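Local coordinates for protein glucose-6-phosphate isomerase (Chlamydia trachomatis D/UW-3/CX, PDB 6OTU) that catalyses the reversible isomerisation of glucose 6-phosphate to fructose 6-phosphate, at residues A[66-71]-A[318-323]; A[83-88]-A[303-308]. All blocks are in the same frame, centred on the assembly; numbering follows the deposited sequence.

Interaction 1 of 2, residues A[66-71]-A[318-323]; sequences RCLEAL and AMLGVW
The indole of W323 carries the sulfur of C67 on one face: C67 SG stands 3.6 Å from the centroid of the W323 six-membered ring, 5° off the ring normal. It is nearly equidistant from all six ring carbons, CE3 being marginally the closest. This is a Cys sulfur-aromatic contact of the over-the-face kind. C67 SG lies anti to its backbone N (chi1 168°), which directs it across the gap from helix 65-77 to helix 313-327. W323 NE1 makes a weak hydrogen bond to R62 O, and L23 of helix 18-26 also touches W323. The two segment axes come within 10.9 Å and cross at 113°. One turn beyond C67, L71 CD1 packs on W323 CB (4.2 Å), while L71 CD2 meets M319 CE at 4.0 Å as the two side chains slide past each other in opposite directions. Bent at chi2 and chi3, the M319 chain curls so that M319 CE also lies 3.7 Å from L71 O. L68 and L320 meet more loosely, CD2 to CD2. Every touching residue is buried, and between the two segments the contact rests on dispersion and the sulfur-aromatic pair, with neither hydrogen bonds nor salt bridges.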
# COMPACT_ATOMS: atom_id res chain seq x y z
N ARG A 66 18.30 -25.49 -15.85
CA ARG A 66 19.13 -24.73 -16.78
C ARG A 66 19.18 -23.26 -16.38
O ARG A 66 20.26 -22.65 -16.30
CB ARG A 66 18.56 -24.88 -18.20
CG ARG A 66 19.36 -24.22 -19.30
CD ARG A 66 18.92 -24.69 -20.70
NE ARG A 66 17.57 -24.24 -21.05
CZ ARG A 66 17.27 -23.54 -22.14
NH1 ARG A 66 18.23 -23.20 -22.99
NH2 ARG A 66 16.01 -23.18 -22.38
N CYS A 67 18.01 -22.68 -16.11
CA CYS A 67 17.90 -21.28 -15.72
C CYS A 67 18.63 -20.99 -14.40
O CYS A 67 19.34 -19.99 -14.27
CB CYS A 67 16.41 -20.94 -15.61
SG CYS A 67 16.05 -19.41 -14.82
N LEU A 68 18.46 -21.87 -13.41
CA LEU A 68 19.11 -21.69 -12.11
C LEU A 68 20.62 -21.88 -12.18
O LEU A 68 21.35 -21.29 -11.38
CB LEU A 68 18.50 -22.65 -11.08
CG LEU A 68 17.01 -22.41 -10.78
CD1 LEU A 68 16.40 -23.65 -10.14
CD2 LEU A 68 16.80 -21.18 -9.89
N GLU A 69 21.12 -22.70 -13.11
CA GLU A 69 22.57 -22.80 -13.24
C GLU A 69 23.15 -21.51 -13.78
O GLU A 69 24.18 -21.02 -13.30
CB GLU A 69 22.97 -23.99 -14.12
N ALA A 70 22.47 -20.91 -14.76
CA ALA A 70 22.95 -19.66 -15.34
C ALA A 70 22.80 -18.49 -14.38
O ALA A 70 23.70 -17.65 -14.27
CB ALA A 70 22.21 -19.40 -16.66
N LEU A 71 21.66 -18.38 -13.68
CA LEU A 71 21.55 -17.38 -12.62
C LEU A 71 22.70 -17.52 -11.62
O LEU A 71 23.29 -16.52 -11.20
CB LEU A 71 20.20 -17.49 -11.90
CG LEU A 71 18.97 -16.97 -12.64
CD1 LEU A 71 17.68 -17.36 -11.92
CD2 LEU A 71 19.05 -15.46 -12.85
N ALA A 318 17.00 -12.42 -4.64
CA ALA A 318 17.47 -11.37 -5.54
C ALA A 318 17.53 -11.85 -6.99
O ALA A 318 17.07 -11.16 -7.90
CB ALA A 318 18.83 -10.85 -5.09
N MET A 319 18.11 -13.05 -7.23
CA MET A 319 18.29 -13.51 -8.61
C MET A 319 16.96 -13.93 -9.25
O MET A 319 16.73 -13.66 -10.44
CB MET A 319 19.31 -14.65 -8.67
CG MET A 319 20.67 -14.27 -8.14
SD MET A 319 21.33 -12.76 -8.88
CE MET A 319 21.54 -13.32 -10.57
N LEU A 320 16.07 -14.55 -8.47
CA LEU A 320 14.71 -14.80 -8.97
C LEU A 320 14.00 -13.49 -9.31
O LEU A 320 13.24 -13.42 -10.28
CB LEU A 320 13.92 -15.60 -7.94
CG LEU A 320 14.35 -17.06 -7.72
CD1 LEU A 320 13.72 -17.64 -6.47
CD2 LEU A 320 14.01 -17.91 -8.96
N GLY A 321 14.23 -12.44 -8.53
CA GLY A 321 13.65 -11.14 -8.88
C GLY A 321 14.22 -10.60 -10.18
O GLY A 321 13.49 -10.05 -11.01
N VAL A 322 15.54 -10.75 -10.37
CA VAL A 322 16.19 -10.31 -11.60
C VAL A 322 15.65 -11.10 -12.79
O VAL A 322 15.42 -10.54 -13.87
CB VAL A 322 17.72 -10.47 -11.47
CG1 VAL A 322 18.41 -10.45 -12.82
CG2 VAL A 322 18.30 -9.42 -10.52
N TRP A 323 15.44 -12.41 -12.61
CA TRP A 323 14.79 -13.23 -13.64
C TRP A 323 13.43 -12.66 -14.01
O TRP A 323 13.14 -12.43 -15.18
CB TRP A 323 14.66 -14.67 -13.15
CG TRP A 323 13.86 -15.60 -14.03
CD1 TRP A 323 12.63 -16.14 -13.75
CD2 TRP A 323 14.25 -16.15 -15.31
NE1 TRP A 323 12.22 -16.96 -14.76
CE2 TRP A 323 13.19 -16.99 -15.74
CE3 TRP A 323 15.37 -16.01 -16.13
CZ2 TRP A 323 13.23 -17.68 -16.96
CZ3 TRP A 323 15.41 -16.70 -17.35
CH2 TRP A 323 14.34 -17.52 -17.75

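Interaction 2 of 2, residues A[83-88]-A[303-308]; sequences QMECMQ and HALTPK
L305 leans its two methyls on helix 80-89 from a type I beta turn, H303 to T306, that begins on the last residue of helix 287-303. The packed side of the contact gathers around M84, the residue whose backbone lies nearest that of L305. M84 CG, anti to its backbone N (chi1 178°), meets L305 CD1 at 3.8 Å, the two side chains crossing at about a right angle; the carbonyl oxygen of A304 lies farther from the same carbon. H478 and F482 of helix 466-487 also touch M84, and P314 touches A304, which places this side within the helical packing. Q88 reaches toward L305 tip to tip, Q88 NE2 lying 3.5 Å from L305 CD2, a van der Waals contact between amide and methyl. That NE2 is itself hydrogen-bonded to the carbonyl of D301, tying helix 80-89 to the last turn of helix 287-303. The solvent side is sparser rather than more distant: of exposed E85, CG alone meets L305 CD1, at 3.6 Å, and the carboxylate makes no contact with the turn. The turn is braced from within, since H303 O accepts from both T306 N and T306 OG1. Within the helix, Q88 NE2 also points nearly straight at M84 SD, a weak hydrogen bond of 3.4 Å with an N-H...S angle of 177°.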
# COMPACT_ATOMS: atom_id res chain seq x y z
N GLN A 83 31.11 -8.44 -3.37
CA GLN A 83 30.59 -7.11 -3.06
C GLN A 83 29.88 -7.10 -1.71
O GLN A 83 29.96 -6.11 -0.97
CB GLN A 83 29.66 -6.64 -4.18
CG GLN A 83 30.36 -6.43 -5.53
CD GLN A 83 29.42 -5.81 -6.56
OE1 GLN A 83 28.97 -4.67 -6.40
NE2 GLN A 83 29.12 -6.56 -7.62
N MET A 84 29.18 -8.18 -1.35
CA MET A 84 28.54 -8.25 -0.04
C MET A 84 29.58 -8.21 1.07
O MET A 84 29.42 -7.49 2.06
CB MET A 84 27.68 -9.51 0.07
CG MET A 84 26.98 -9.72 1.42
SD MET A 84 25.91 -8.35 1.98
CE MET A 84 24.48 -8.42 0.87
N GLU A 85 30.67 -8.97 0.92
CA GLU A 85 31.76 -8.89 1.89
C GLU A 85 32.28 -7.47 2.00
O GLU A 85 32.37 -6.92 3.10
CB GLU A 85 32.90 -9.82 1.49
CG GLU A 85 32.66 -11.27 1.72
CD GLU A 85 33.91 -12.08 1.47
OE1 GLU A 85 34.93 -11.79 2.14
OE2 GLU A 85 33.87 -12.98 0.60
N CYS A 86 32.63 -6.87 0.86
CA CYS A 86 33.15 -5.52 0.83
C CYS A 86 32.24 -4.56 1.59
O CYS A 86 32.70 -3.79 2.43
CB CYS A 86 33.36 -5.06 -0.63
SG CYS A 86 34.98 -5.60 -1.34
N MET A 87 30.93 -4.65 1.33
CA MET A 87 29.96 -3.83 2.05
C MET A 87 30.05 -4.08 3.55
O MET A 87 30.18 -3.13 4.35
CB MET A 87 28.54 -4.13 1.55
CG MET A 87 27.48 -3.19 2.07
SD MET A 87 25.76 -3.70 1.72
CE MET A 87 25.49 -4.93 3.01
N GLN A 88 30.00 -5.35 3.96
CA GLN A 88 29.98 -5.67 5.38
C GLN A 88 31.32 -5.38 6.05
O GLN A 88 31.36 -5.13 7.27
CB GLN A 88 29.60 -7.14 5.60
CG GLN A 88 28.15 -7.48 5.25
CD GLN A 88 27.76 -8.86 5.74
OE1 GLN A 88 28.14 -9.28 6.84
NE2 GLN A 88 27.02 -9.59 4.92
N HIS A 303 24.60 -15.38 7.00
CA HIS A 303 24.13 -16.36 6.04
C HIS A 303 24.24 -15.85 4.60
O HIS A 303 24.43 -16.66 3.68
CB HIS A 303 22.69 -16.76 6.37
CG HIS A 303 21.96 -17.45 5.26
ND1 HIS A 303 22.09 -18.80 5.01
CD2 HIS A 303 21.07 -16.99 4.35
CE1 HIS A 303 21.33 -19.13 3.98
NE2 HIS A 303 20.71 -18.05 3.56
N ALA A 304 24.15 -14.53 4.40
CA ALA A 304 24.17 -13.92 3.07
C ALA A 304 25.53 -14.02 2.38
O ALA A 304 25.62 -13.65 1.19
CB ALA A 304 23.76 -12.45 3.14
N LEU A 305 26.57 -14.49 3.08
CA LEU A 305 27.88 -14.75 2.49
C LEU A 305 28.00 -16.14 1.88
O LEU A 305 29.08 -16.50 1.39
CB LEU A 305 29.00 -14.58 3.54
CG LEU A 305 29.41 -13.20 4.05
CD1 LEU A 305 29.42 -12.15 2.94
CD2 LEU A 305 28.53 -12.76 5.20
N THR A 306 26.94 -16.93 1.93
CA THR A 306 26.95 -18.28 1.38
C THR A 306 27.07 -18.22 -0.14
O THR A 306 26.21 -17.64 -0.80
CB THR A 306 25.68 -19.02 1.79
OG1 THR A 306 25.61 -19.08 3.22
CG2 THR A 306 25.64 -20.43 1.20
N PRO A 307 28.10 -18.84 -0.73
CA PRO A 307 28.38 -18.58 -2.15
C PRO A 307 27.42 -19.23 -3.13
O PRO A 307 27.20 -18.66 -4.20
CB PRO A 307 29.81 -19.11 -2.33
CG PRO A 307 30.33 -19.35 -0.94
CD PRO A 307 29.16 -19.61 -0.07
N LYS A 308 26.87 -20.41 -2.82
CA LYS A 308 25.91 -21.05 -3.73
C LYS A 308 24.56 -20.35 -3.63
O LYS A 308 23.95 -20.32 -2.55
CB LYS A 308 25.77 -22.54 -3.43

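In the fold
The two contacts join one each of the consecutive helices 65-77 and 80-89 to the part of the chain that runs from the end of helix 287-303 into helix 313-327. Their centres are about 17 Å apart and their nearest atoms about 8 Å, so they do not touch. Interaction 1 is helix against helix, wholly buried and apolar, with an aromatic face at its heart. Interaction 2 sets a helix against a turn and buries less surface, with a buried amide against a methyl and an exposed glutamate that adds only its aliphatic CG. F482 of helix 466-487 touches M84 of interaction 2 and also A318, in segment 318-323 but outside the contact of interaction 1. Both lie away from the active site and the glucose-6-phosphate pocket.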